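Local coordinates for UDP-glucose 4-epimerase (Campylobacter jejuni subsp. jejuni serotype O:2, PDB 7K3P), which probably interconverts UDP-glucose with UDP-galactose and UDP-GlcNAc with UDP-GalNAc, by NAD-dependent epimerisation at C4 of the sugar, at residues A[187-195]-A[244-255]; A[213-223]-A[333-344]. The protein carries 2 engineered substitutions. All coordinates share one frame; numbering follows the deposited sequence.

Interaction 1: residues A[187-195]-A[244-255]; sequences ILRYFNVAG and DFIHVDDISSAH. With NAD (nicotinamide-adenine-dinucleotide), chain C.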
loop_
_atom_site.group_PDB
_atom_site.type_symbol
_atom_site.label_atom_id
_atom_site.label_comp_id
_atom_site.label_asym_id
_atom_site.label_seq_id
_atom_site.Cartn_x
_atom_site.Cartn_y
_atom_site.Cartn_z
ATOM N N ILE A 187 1.869 -9.167 13.662
ATOM C CA ILE A 187 2.929 -8.439 12.986
ATOM C C ILE A 187 4.091 -8.179 13.927
ATOM O O ILE A 187 3.892 -7.688 15.045
ATOM C CB ILE A 187 2.413 -7.092 12.467
ATOM C CG1 ILE A 187 1.446 -7.316 11.295
ATOM C CG2 ILE A 187 3.602 -6.195 12.059
ATOM C CD1 ILE A 187 0.425 -6.187 11.132
ATOM N N LEU A 188 5.305 -8.487 13.481
ATOM C CA LEU A 188 6.490 -8.223 14.296
ATOM C C LEU A 188 7.338 -7.098 13.677
ATOM O O LEU A 188 7.726 -7.173 12.500
ATOM C CB LEU A 188 7.323 -9.507 14.470
ATOM C CG LEU A 188 6.598 -10.683 15.138
ATOM C CD1 LEU A 188 7.524 -11.867 15.335
ATOM C CD2 LEU A 188 6.039 -10.239 16.482
ATOM N N ARG A 189 7.613 -6.050 14.456
ATOM C CA ARG A 189 8.520 -4.982 14.003
ATOM C C ARG A 189 9.795 -5.016 14.840
ATOM O O ARG A 189 9.739 -5.271 16.049
ATOM C CB ARG A 189 7.859 -3.618 14.155
ATOM C CG ARG A 189 6.521 -3.457 13.440
ATOM C CD ARG A 189 5.866 -2.173 13.879
ATOM N NE ARG A 189 4.548 -1.981 13.284
ATOM C CZ ARG A 189 3.574 -1.299 13.865
ATOM N NH1 ARG A 189 3.784 -0.735 15.058
ATOM N NH2 ARG A 189 2.402 -1.187 13.262
ATOM N N TYR A 190 10.937 -4.753 14.209
ATOM C CA TYR A 190 12.206 -4.751 14.922
ATOM C C TYR A 190 13.258 -4.002 14.135
ATOM O O TYR A 190 13.097 -3.753 12.929
ATOM C CB TYR A 190 12.680 -6.188 15.223
ATOM C CG TYR A 190 12.516 -7.163 14.060
ATOM C CD1 TYR A 190 11.280 -7.725 13.762
ATOM C CD2 TYR A 190 13.609 -7.541 13.293
ATOM C CE1 TYR A 190 11.136 -8.644 12.694
ATOM C CE2 TYR A 190 13.480 -8.448 12.256
ATOM C CZ TYR A 190 12.247 -8.988 11.961
ATOM O OH TYR A 190 12.141 -9.886 10.916
ATOM N N PHE A 191 14.332 -3.634 14.822
ATOM C CA PHE A 191 15.440 -2.955 14.176
ATOM C C PHE A 191 16.399 -3.972 13.560
ATOM O O PHE A 191 16.010 -5.105 13.265
ATOM C CB PHE A 191 16.140 -2.036 15.183
ATOM C CG PHE A 191 15.384 -0.764 15.447
ATOM C CD1 PHE A 191 15.558 0.346 14.620
ATOM C CD2 PHE A 191 14.472 -0.683 16.492
ATOM C CE1 PHE A 191 14.848 1.524 14.846
ATOM C CE2 PHE A 191 13.758 0.490 16.728
ATOM C CZ PHE A 191 13.946 1.599 15.906
ATOM N N ASN A 192 17.653 -3.580 13.384
ATOM C CA ASN A 192 18.611 -4.393 12.651
ATOM C C ASN A 192 18.944 -5.716 13.363
ATOM O O ASN A 192 19.069 -5.760 14.603
ATOM C CB ASN A 192 19.889 -3.587 12.436
ATOM C CG ASN A 192 20.926 -4.347 11.624
ATOM O OD1 ASN A 192 21.978 -4.745 12.140
ATOM N ND2 ASN A 192 20.623 -4.572 10.350
ATOM N N VAL A 193 19.095 -6.797 12.603
ATOM C CA VAL A 193 19.542 -8.042 13.226
ATOM C C VAL A 193 20.994 -8.376 12.890
ATOM O O VAL A 193 21.383 -8.419 11.726
ATOM C CB VAL A 193 18.552 -9.230 13.039
ATOM C CG1 VAL A 193 17.281 -8.797 12.337
ATOM C CG2 VAL A 193 19.220 -10.429 12.395
ATOM N N ALA A 194 21.800 -8.578 13.931
ATOM C CA ALA A 194 23.245 -8.772 13.757
ATOM C C ALA A 194 23.541 -9.911 12.791
ATOM O O ALA A 194 22.876 -10.950 12.829
ATOM C CB ALA A 194 23.924 -9.020 15.111
ATOM N N GLY A 195 24.518 -9.705 11.910
ATOM C CA GLY A 195 24.920 -10.742 10.977
ATOM C C GLY A 195 24.195 -10.761 9.640
ATOM O O GLY A 195 24.542 -11.561 8.774
ATOM N N ASP A 244 19.356 -0.055 18.684
ATOM C CA ASP A 244 18.694 -1.303 18.998
ATOM C C ASP A 244 19.159 -2.385 18.006
ATOM O O ASP A 244 19.017 -2.228 16.779
ATOM C CB ASP A 244 17.186 -1.049 18.903
ATOM C CG ASP A 244 16.356 -2.180 19.464
ATOM O OD1 ASP A 244 16.532 -3.330 19.007
ATOM O OD2 ASP A 244 15.515 -1.902 20.351
ATOM N N PHE A 245 19.760 -3.454 18.531
ATOM C CA PHE A 245 20.209 -4.590 17.714
ATOM C C PHE A 245 19.688 -5.890 18.317
ATOM O O PHE A 245 19.379 -5.943 19.510
ATOM C CB PHE A 245 21.737 -4.632 17.650
ATOM C CG PHE A 245 22.347 -3.327 17.265
ATOM C CD1 PHE A 245 22.437 -2.960 15.926
ATOM C CD2 PHE A 245 22.804 -2.450 18.239
ATOM C CE1 PHE A 245 22.981 -1.740 15.564
ATOM C CE2 PHE A 245 23.351 -1.229 17.888
ATOM C CZ PHE A 245 23.442 -0.873 16.542
ATOM N N ILE A 246 19.586 -6.942 17.509
ATOM C CA ILE A 246 19.065 -8.200 18.035
ATOM C C ILE A 246 19.765 -9.422 17.436
ATOM O O ILE A 246 20.166 -9.420 16.261
ATOM C CB ILE A 246 17.533 -8.296 17.867
ATOM C CG1 ILE A 246 16.976 -9.442 18.710
ATOM C CG2 ILE A 246 17.152 -8.444 16.374
ATOM C CD1 ILE A 246 15.476 -9.339 18.930
ATOM N N HIS A 247 19.926 -10.457 18.258
ATOM C CA HIS A 247 20.563 -11.696 17.814
ATOM C C HIS A 247 19.611 -12.459 16.886
ATOM O O HIS A 247 18.415 -12.517 17.137
ATOM C CB HIS A 247 20.942 -12.560 19.022
ATOM C CG HIS A 247 21.821 -13.718 18.679
ATOM N ND1 HIS A 247 21.330 -14.899 18.164
ATOM C CD2 HIS A 247 23.162 -13.877 18.773
ATOM C CE1 HIS A 247 22.331 -15.737 17.957
ATOM N NE2 HIS A 247 23.452 -15.140 18.313
ATOM N N VAL A 248 20.146 -13.041 15.815
ATOM C CA VAL A 248 19.292 -13.733 14.840
ATOM C C VAL A 248 18.446 -14.841 15.478
ATOM O O VAL A 248 17.326 -15.106 15.031
ATOM C CB VAL A 248 20.103 -14.281 13.636
ATOM C CG1 VAL A 248 21.124 -15.328 14.096
ATOM C CG2 VAL A 248 19.164 -14.872 12.580
ATOM N N ASP A 249 18.956 -15.476 16.532
ATOM C CA ASP A 249 18.212 -16.576 17.149
ATOM C C ASP A 249 17.118 -16.072 18.091
ATOM O O ASP A 249 16.159 -16.791 18.379
ATOM C CB ASP A 249 19.160 -17.573 17.854
ATOM C CG ASP A 249 19.896 -18.484 16.868
ATOM O OD1 ASP A 249 19.241 -19.027 15.949
ATOM O OD2 ASP A 249 21.133 -18.637 17.001
ATOM N N ASP A 250 17.263 -14.827 18.553
ATOM C CA ASP A 250 16.268 -14.192 19.424
ATOM C C ASP A 250 15.101 -13.598 18.642
ATOM O O ASP A 250 13.943 -13.619 19.094
ATOM C CB ASP A 250 16.926 -13.097 20.278
ATOM C CG ASP A 250 17.761 -13.664 21.420
ATOM O OD1 ASP A 250 17.442 -14.777 21.885
ATOM O OD2 ASP A 250 18.732 -12.998 21.852
ATOM N N ILE A 251 15.396 -13.014 17.484
ATOM C CA ILE A 251 14.287 -12.587 16.626
ATOM C C ILE A 251 13.613 -13.858 16.089
ATOM O O ILE A 251 12.393 -13.915 15.955
ATOM C CB ILE A 251 14.743 -11.630 15.490
ATOM C CG1 ILE A 251 13.562 -11.248 14.593
ATOM C CG2 ILE A 251 15.880 -12.234 14.679
ATOM C CD1 ILE A 251 12.418 -10.618 15.360
ATOM N N SER A 252 14.414 -14.886 15.819
ATOM C CA SER A 252 13.842 -16.155 15.364
ATOM C C SER A 252 12.860 -16.703 16.395
ATOM O O SER A 252 11.728 -17.026 16.052
ATOM C CB SER A 252 14.930 -17.178 15.037
ATOM O OG SER A 252 15.561 -16.860 13.813
ATOM N N SER A 253 13.269 -16.770 17.665
ATOM C CA SER A 253 12.399 -17.356 18.684
ATOM C C SER A 253 11.126 -16.533 18.880
ATOM O O SER A 253 10.059 -17.070 19.199
ATOM C CB SER A 253 13.160 -17.561 20.015
ATOM O OG SER A 253 13.494 -16.316 20.614
ATOM N N ALA A 254 11.211 -15.224 18.663
ATOM C CA ALA A 254 10.021 -14.374 18.828
ATOM C C ALA A 254 8.944 -14.690 17.801
ATOM O O ALA A 254 7.760 -14.425 18.017
ATOM C CB ALA A 254 10.395 -12.885 18.765
ATOM N N HIS A 255 9.350 -15.233 16.659
ATOM C CA HIS A 255 8.364 -15.607 15.649
ATOM C C HIS A 255 7.596 -16.856 16.120
ATOM O O HIS A 255 6.375 -16.949 15.951
ATOM C CB HIS A 255 9.047 -15.800 14.293
ATOM C CG HIS A 255 9.336 -14.509 13.583
ATOM N ND1 HIS A 255 10.359 -13.660 13.958
ATOM C CD2 HIS A 255 8.719 -13.914 12.532
ATOM C CE1 HIS A 255 10.371 -12.610 13.153
ATOM N NE2 HIS A 255 9.389 -12.737 12.280
HETATM P PA NAD C . 16.806 -12.634 3.716
HETATM O O1A NAD C . 17.097 -12.026 2.366
HETATM O O2A NAD C . 17.982 -13.427 4.211
HETATM O O5B NAD C . 15.580 -13.625 3.636
HETATM C C5B NAD C . 14.646 -13.435 2.613
HETATM C C4B NAD C . 14.312 -14.739 2.005
HETATM O O4B NAD C . 13.146 -14.671 1.235
HETATM C C3B NAD C . 15.463 -15.237 1.076
HETATM O O3B NAD C . 15.984 -16.596 1.331
HETATM C C2B NAD C . 14.912 -14.959 -0.343
HETATM O O2B NAD C . 15.401 -15.809 -1.291
HETATM C C1B NAD C . 13.452 -15.142 -0.080
HETATM N N9A NAD C . 12.609 -14.488 -1.094
HETATM C C8A NAD C . 12.649 -13.190 -1.461
HETATM N N7A NAD C . 11.752 -12.950 -2.429
HETATM C C5A NAD C . 11.102 -14.085 -2.715
HETATM C C6A NAD C . 10.090 -14.439 -3.623
HETATM N N6A NAD C . 9.519 -13.437 -4.491
HETATM N N1A NAD C . 9.630 -15.705 -3.658
HETATM C C2A NAD C . 10.132 -16.665 -2.861
HETATM N N3A NAD C . 11.136 -16.366 -1.972
HETATM C C4A NAD C . 11.631 -15.098 -1.877
HETATM O O3 NAD C . 16.443 -11.449 4.711
HETATM P PN NAD C . 16.334 -11.620 6.276
HETATM O O1N NAD C . 16.321 -13.091 6.653
HETATM O O2N NAD C . 17.514 -10.931 6.890
HETATM O O5D NAD C . 14.994 -10.924 6.742
HETATM C C5D NAD C . 13.784 -11.625 6.569
HETATM C C4D NAD C . 12.585 -10.754 6.904
HETATM O O4D NAD C . 12.766 -10.081 8.131
HETATM C C3D NAD C . 12.211 -9.752 5.817
HETATM O O3D NAD C . 10.846 -9.666 5.721
HETATM C C2D NAD C . 12.685 -8.449 6.306
HETATM O O2D NAD C . 11.990 -7.369 5.803
HETATM C C1D NAD C . 12.563 -8.646 7.840
HETATM N N1N NAD C . 13.480 -7.747 8.682
HETATM C C2N NAD C . 14.831 -8.027 8.604
HETATM C C3N NAD C . 15.724 -7.258 9.344
HETATM C C7N NAD C . 17.200 -7.552 9.267
HETATM O O7N NAD C . 17.644 -8.435 8.550
HETATM N N7N NAD C . 18.095 -6.766 10.048
HETATM C C4N NAD C . 15.249 -6.239 10.149
HETATM C C5N NAD C . 13.901 -5.971 10.218
HETATM C C6N NAD C . 12.987 -6.732 9.476
HETATM O O HOH W 1 13.883 -3.878 17.809
HETATM O O HOH W 2 19.225 -1.043 14.342
HETATM O O HOH W 3 16.782 -4.950 16.489
HETATM O O HOH W 4 23.005 -12.469 15.180
#

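Interaction 2: residues A[213-223]-A[333-344]; sequences IKVAAECAAGK and ICKSAFDWEKQC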
loop_
_atom_site.group_PDB
_atom_site.type_symbol
_atom_site.label_atom_id
_atom_site.label_comp_id
_atom_site.label_asym_id
_atom_site.label_seq_id
_atom_site.Cartn_x
_atom_site.Cartn_y
_atom_site.Cartn_z
ATOM N N ILE A 213 26.348 -2.249 14.102
ATOM C CA ILE A 213 26.947 -3.580 14.199
ATOM C C ILE A 213 27.468 -4.077 12.842
ATOM O O ILE A 213 28.556 -4.660 12.762
ATOM C CB ILE A 213 25.983 -4.597 14.808
ATOM C CG1 ILE A 213 25.594 -4.156 16.218
ATOM C CG2 ILE A 213 26.624 -5.970 14.861
ATOM C CD1 ILE A 213 25.352 -5.314 17.179
ATOM N N LYS A 214 26.702 -3.841 11.781
ATOM C CA LYS A 214 27.140 -4.228 10.439
ATOM C C LYS A 214 28.454 -3.515 10.081
ATOM O O LYS A 214 29.412 -4.145 9.632
ATOM C CB LYS A 214 26.047 -3.933 9.403
ATOM C CG LYS A 214 26.396 -4.328 7.964
ATOM C CD LYS A 214 26.584 -5.838 7.814
ATOM C CE LYS A 214 26.676 -6.248 6.343
ATOM N NZ LYS A 214 26.861 -7.727 6.198
ATOM N N VAL A 215 28.504 -2.207 10.312
ATOM C CA VAL A 215 29.707 -1.419 10.036
ATOM C C VAL A 215 30.902 -1.905 10.869
ATOM O O VAL A 215 32.014 -2.074 10.357
ATOM C CB VAL A 215 29.455 0.080 10.313
ATOM C CG1 VAL A 215 30.762 0.861 10.322
ATOM C CG2 VAL A 215 28.493 0.653 9.297
ATOM N N ALA A 216 30.665 -2.127 12.155
ATOM C CA ALA A 216 31.706 -2.636 13.042
ATOM C C ALA A 216 32.237 -3.983 12.537
ATOM O O ALA A 216 33.443 -4.207 12.501
ATOM C CB ALA A 216 31.176 -2.762 14.462
ATOM N N ALA A 217 31.324 -4.871 12.152
ATOM C CA ALA A 217 31.678 -6.169 11.583
ATOM C C ALA A 217 32.466 -6.028 10.275
ATOM O O ALA A 217 33.453 -6.754 10.045
ATOM C CB ALA A 217 30.420 -7.019 11.364
ATOM N N GLU A 218 32.033 -5.099 9.419
ATOM C CA GLU A 218 32.720 -4.855 8.146
ATOM C C GLU A 218 34.162 -4.372 8.361
ATOM O O GLU A 218 35.074 -4.781 7.636
ATOM C CB GLU A 218 31.933 -3.863 7.268
ATOM C CG GLU A 218 30.657 -4.430 6.620
ATOM C CD GLU A 218 29.861 -3.371 5.853
ATOM O OE1 GLU A 218 30.115 -2.161 6.059
ATOM O OE2 GLU A 218 28.979 -3.744 5.050
ATOM N N CYS A 219 34.361 -3.504 9.352
ATOM C CA CYS A 219 35.705 -3.020 9.695
ATOM C C CYS A 219 36.574 -4.150 10.241
ATOM O O CYS A 219 37.730 -4.301 9.856
ATOM C CB CYS A 219 35.638 -1.894 10.736
ATOM S SG CYS A 219 34.990 -0.322 10.126
ATOM N N ALA A 220 36.002 -4.925 11.158
ATOM C CA ALA A 220 36.711 -6.032 11.788
ATOM C C ALA A 220 37.094 -7.098 10.768
ATOM O O ALA A 220 38.080 -7.808 10.950
ATOM C CB ALA A 220 35.871 -6.639 12.898
ATOM N N ALA A 221 36.315 -7.213 9.696
ATOM C CA ALA A 221 36.599 -8.214 8.676
ATOM C C ALA A 221 37.529 -7.676 7.582
ATOM O O ALA A 221 37.814 -8.373 6.605
ATOM C CB ALA A 221 35.310 -8.747 8.076
ATOM N N GLY A 222 38.001 -6.444 7.752
ATOM C CA GLY A 222 38.912 -5.837 6.795
ATOM C C GLY A 222 38.228 -5.371 5.527
ATOM O O GLY A 222 38.889 -5.118 4.513
ATOM N N LYS A 223 36.903 -5.249 5.576
ATOM C CA LYS A 223 36.129 -4.837 4.406
ATOM C C LYS A 223 35.986 -3.320 4.332
ATOM O O LYS A 223 35.943 -2.729 3.252
ATOM C CB LYS A 223 34.742 -5.478 4.428
ATOM C CG LYS A 223 34.724 -6.974 4.161
ATOM C CD LYS A 223 33.287 -7.446 3.980
ATOM C CE LYS A 223 33.198 -8.957 3.884
ATOM N NZ LYS A 223 31.774 -9.418 3.850
ATOM N N ILE A 333 26.540 -11.251 20.315
ATOM C CA ILE A 333 25.937 -10.593 19.162
ATOM C C ILE A 333 27.017 -10.151 18.181
ATOM O O ILE A 333 26.918 -10.422 16.978
ATOM C CB ILE A 333 25.041 -9.426 19.598
ATOM C CG1 ILE A 333 23.848 -9.969 20.384
ATOM C CG2 ILE A 333 24.564 -8.632 18.388
ATOM C CD1 ILE A 333 23.141 -8.927 21.221
ATOM N N CYS A 334 28.067 -9.509 18.684
ATOM C CA CYS A 334 29.163 -9.095 17.803
ATOM C C CYS A 334 29.895 -10.285 17.186
ATOM O O CYS A 334 30.244 -10.257 16.003
ATOM C CB CYS A 334 30.131 -8.157 18.527
ATOM S SG CYS A 334 29.397 -6.529 18.863
ATOM N N LYS A 335 30.113 -11.334 17.982
ATOM C CA LYS A 335 30.714 -12.567 17.471
ATOM C C LYS A 335 29.882 -13.147 16.326
ATOM O O LYS A 335 30.416 -13.504 15.271
ATOM C CB LYS A 335 30.853 -13.605 18.589
ATOM C CG LYS A 335 31.404 -14.963 18.126
ATOM C CD LYS A 335 32.730 -14.792 17.375
ATOM C CE LYS A 335 33.450 -16.133 17.175
ATOM N NZ LYS A 335 34.600 -15.999 16.229
ATOM N N SER A 336 28.573 -13.234 16.540
ATOM C CA SER A 336 27.658 -13.689 15.500
ATOM C C SER A 336 27.766 -12.825 14.237
ATOM O O SER A 336 27.917 -13.348 13.128
ATOM C CB SER A 336 26.223 -13.704 16.031
ATOM O OG SER A 336 25.287 -13.934 14.995
ATOM N N ALA A 337 27.696 -11.506 14.410
ATOM C CA ALA A 337 27.800 -10.583 13.283
ATOM C C ALA A 337 29.119 -10.783 12.551
ATOM O O ALA A 337 29.165 -10.795 11.315
ATOM C CB ALA A 337 27.670 -9.140 13.762
ATOM N N PHE A 338 30.191 -10.941 13.328
ATOM C CA PHE A 338 31.527 -11.102 12.773
ATOM C C PHE A 338 31.623 -12.377 11.947
ATOM O O PHE A 338 32.124 -12.358 10.817
ATOM C CB PHE A 338 32.575 -11.129 13.889
ATOM C CG PHE A 338 33.986 -11.224 13.383
ATOM C CD1 PHE A 338 34.455 -10.327 12.431
ATOM C CD2 PHE A 338 34.845 -12.208 13.862
ATOM C CE1 PHE A 338 35.757 -10.405 11.961
ATOM C CE2 PHE A 338 36.150 -12.296 13.397
ATOM C CZ PHE A 338 36.608 -11.392 12.448
ATOM N N ASP A 339 31.144 -13.479 12.525
ATOM C CA ASP A 339 31.172 -14.772 11.854
ATOM C C ASP A 339 30.340 -14.727 10.579
ATOM O O ASP A 339 30.790 -15.167 9.519
ATOM C CB ASP A 339 30.654 -15.877 12.780
ATOM C CG ASP A 339 31.582 -16.142 13.959
ATOM O OD1 ASP A 339 32.787 -15.839 13.844
ATOM O OD2 ASP A 339 31.099 -16.651 14.997
ATOM N N TRP A 340 29.124 -14.195 10.676
ATOM C CA TRP A 340 28.281 -14.098 9.493
ATOM C C TRP A 340 28.829 -13.124 8.446
ATOM O O TRP A 340 28.680 -13.352 7.240
ATOM C CB TRP A 340 26.829 -13.799 9.871
ATOM C CG TRP A 340 26.138 -15.038 10.337
ATOM C CD1 TRP A 340 25.818 -15.371 11.628
ATOM C CD2 TRP A 340 25.722 -16.142 9.524
ATOM N NE1 TRP A 340 25.210 -16.605 11.660
ATOM C CE2 TRP A 340 25.142 -17.104 10.378
ATOM C CE3 TRP A 340 25.774 -16.410 8.146
ATOM C CZ2 TRP A 340 24.616 -18.318 9.907
ATOM C CZ3 TRP A 340 25.258 -17.613 7.677
ATOM C CH2 TRP A 340 24.680 -18.550 8.557
ATOM N N GLU A 341 29.487 -12.062 8.906
ATOM C CA GLU A 341 30.057 -11.069 8.002
ATOM C C GLU A 341 31.026 -11.703 7.002
ATOM O O GLU A 341 30.995 -11.403 5.801
ATOM C CB GLU A 341 30.782 -9.981 8.798
ATOM C CG GLU A 341 31.330 -8.875 7.927
ATOM C CD GLU A 341 30.256 -8.261 7.053
ATOM O OE1 GLU A 341 30.533 -8.000 5.863
ATOM O OE2 GLU A 341 29.133 -8.046 7.562
ATOM N N LYS A 342 31.884 -12.584 7.506
ATOM C CA LYS A 342 32.893 -13.241 6.682
ATOM C C LYS A 342 32.269 -14.201 5.667
ATOM O O LYS A 342 32.901 -14.571 4.676
ATOM C CB LYS A 342 33.918 -13.949 7.575
ATOM C CG LYS A 342 34.635 -12.981 8.519
ATOM C CD LYS A 342 35.704 -13.663 9.358
ATOM C CE LYS A 342 35.093 -14.555 10.426
ATOM N NZ LYS A 342 36.152 -15.187 11.263
ATOM N N GLN A 343 31.020 -14.582 5.919
ATOM C CA GLN A 343 30.241 -15.414 5.005
ATOM C C GLN A 343 29.551 -14.568 3.921
ATOM O O GLN A 343 29.305 -15.043 2.806
ATOM C CB GLN A 343 29.191 -16.194 5.797
ATOM C CG GLN A 343 28.383 -17.192 4.985
ATOM C CD GLN A 343 29.169 -18.455 4.672
ATOM O OE1 GLN A 343 30.364 -18.547 4.981
ATOM N NE2 GLN A 343 28.502 -19.437 4.060
ATOM N N CYS A 344 29.240 -13.316 4.259
ATOM C CA CYS A 344 28.568 -12.405 3.333
ATOM C C CYS A 344 29.354 -12.223 2.045
ATOM O O CYS A 344 28.766 -12.033 0.983
ATOM C CB CYS A 344 28.340 -11.038 3.980
ATOM S SG CYS A 344 27.151 -11.039 5.333
#

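Interaction 1: residues A[187-195]-A[244-255]
The carbonyl oxygen I246 O accepts from A194 N at 3.0 Å, and V193 CA adds a CA-H...O contact to the same oxygen. One step back, I246 N donates to N192 O at 3.2 Å, in the carbonyl plane but bent to 136° at the hydrogen. The two bonds make a short parallel bridge between V193 and I246, with V193 CB against I246 CG2 on one face. Water extends the pairing at both ends: one joins N192 N to D244 O, another joins A194 O to V248 N. Beyond the bridge the contact passes to helix 248-255. With CG between the backbone N and the carbonyl carbon (chi1 43°), the Y190 ring takes I251 CD1 over the centre of one face, 3.5 Å from its centroid. The Y190 hydroxyl donates to the ribose oxygen O4D of NAD at 2.9 Å. L188 CD1 stands over the centre of the H255 ring, 1° off its normal. H255 ND1 donates to I251 O at 2.9 Å, in the ring plane, and so helps to set the turn of the imidazole. H247 is the N-cap of the helix; its ND1 accepts from D249 N. Y190, F191, N192 and V193 line the NAD pocket. The contact thus forms one wall of the nicotinamide end of the cofactor site, in the Rossmann-type fold of the NAD-dependent epimerase/dehydratase family.

Interaction 2: residues A[213-223]-A[333-344]
E341 reaches across to helix 213-220 and is held by two lysines. Its CG, anti to the backbone N (chi1 -177°), is thereby put against A217 O. The bend at chi2 then carries the carboxylate to K214 and K223. The K214 chain crosses that of E341 at about a right angle, and K214 NZ meets E341 OE2 at 2.7 Å on its syn side. K223 comes from the opposite direction to E341, with its chain extended beyond CG. K223 NZ meets E341 OE1 at 2.8 Å on the anti side, 32° out of the carboxylate plane. The same NZ also donates to E341 O at 2.9 Å, so K223 grips both side chain and backbone. Two positive groups on one carboxylate probably favour its charged form. K214 NZ has a further acceptor in A196 O. Close by, C344 ends the chain in a disulfide to C197.

Nearer the N-terminal ends of the two segments, at I213, A217, I333 and A337, the packing is apolar. A217 CB faces E341 CB and A337 CB. The axes pass 8.9 Å apart, consistent with the small A217 and A337 at the crossing. I213 crosses I333 at about a right angle, with I213 CD1 on I333 CG2, while I213 CG2 touches A337 CB at 3.5 Å. The F338 ring reaches the C-terminal end of helix 213-220. Its CE1 lies 3.9 Å from A220 CB, and A221 N sits at the ring edge, in plane. There G222 closes the helix with a Schellman motif, leading the chain on to K223.

The helices cross at -60°. Helix 280-291 packs beside both, through M287 and S291. Strand 226-230 lies against V215, A216 and C219.

From the N terminus, the chain first runs through the NAD-binding core to strands 184-189 and 192-193, then enters helix 212-220. Interaction 1 closes a loop of 48 residues when strand 242-246 and helix 248-261 return to residues 187-195. That loop contains residues 213-223. Interaction 2 closes a longer loop of 109 residues, when the C-terminal helix 330-343 comes back to helix 212-220. The segments alternate, so the two closures cross. Their centres lie about 17 Å apart, yet they touch: A194 CB packs on I333 CG2, and F245 CD1 on I213 CG1. Together they tie the last part of strand 184-189 and the small mixed sheet to helices 212-220, 248-261 and 330-343.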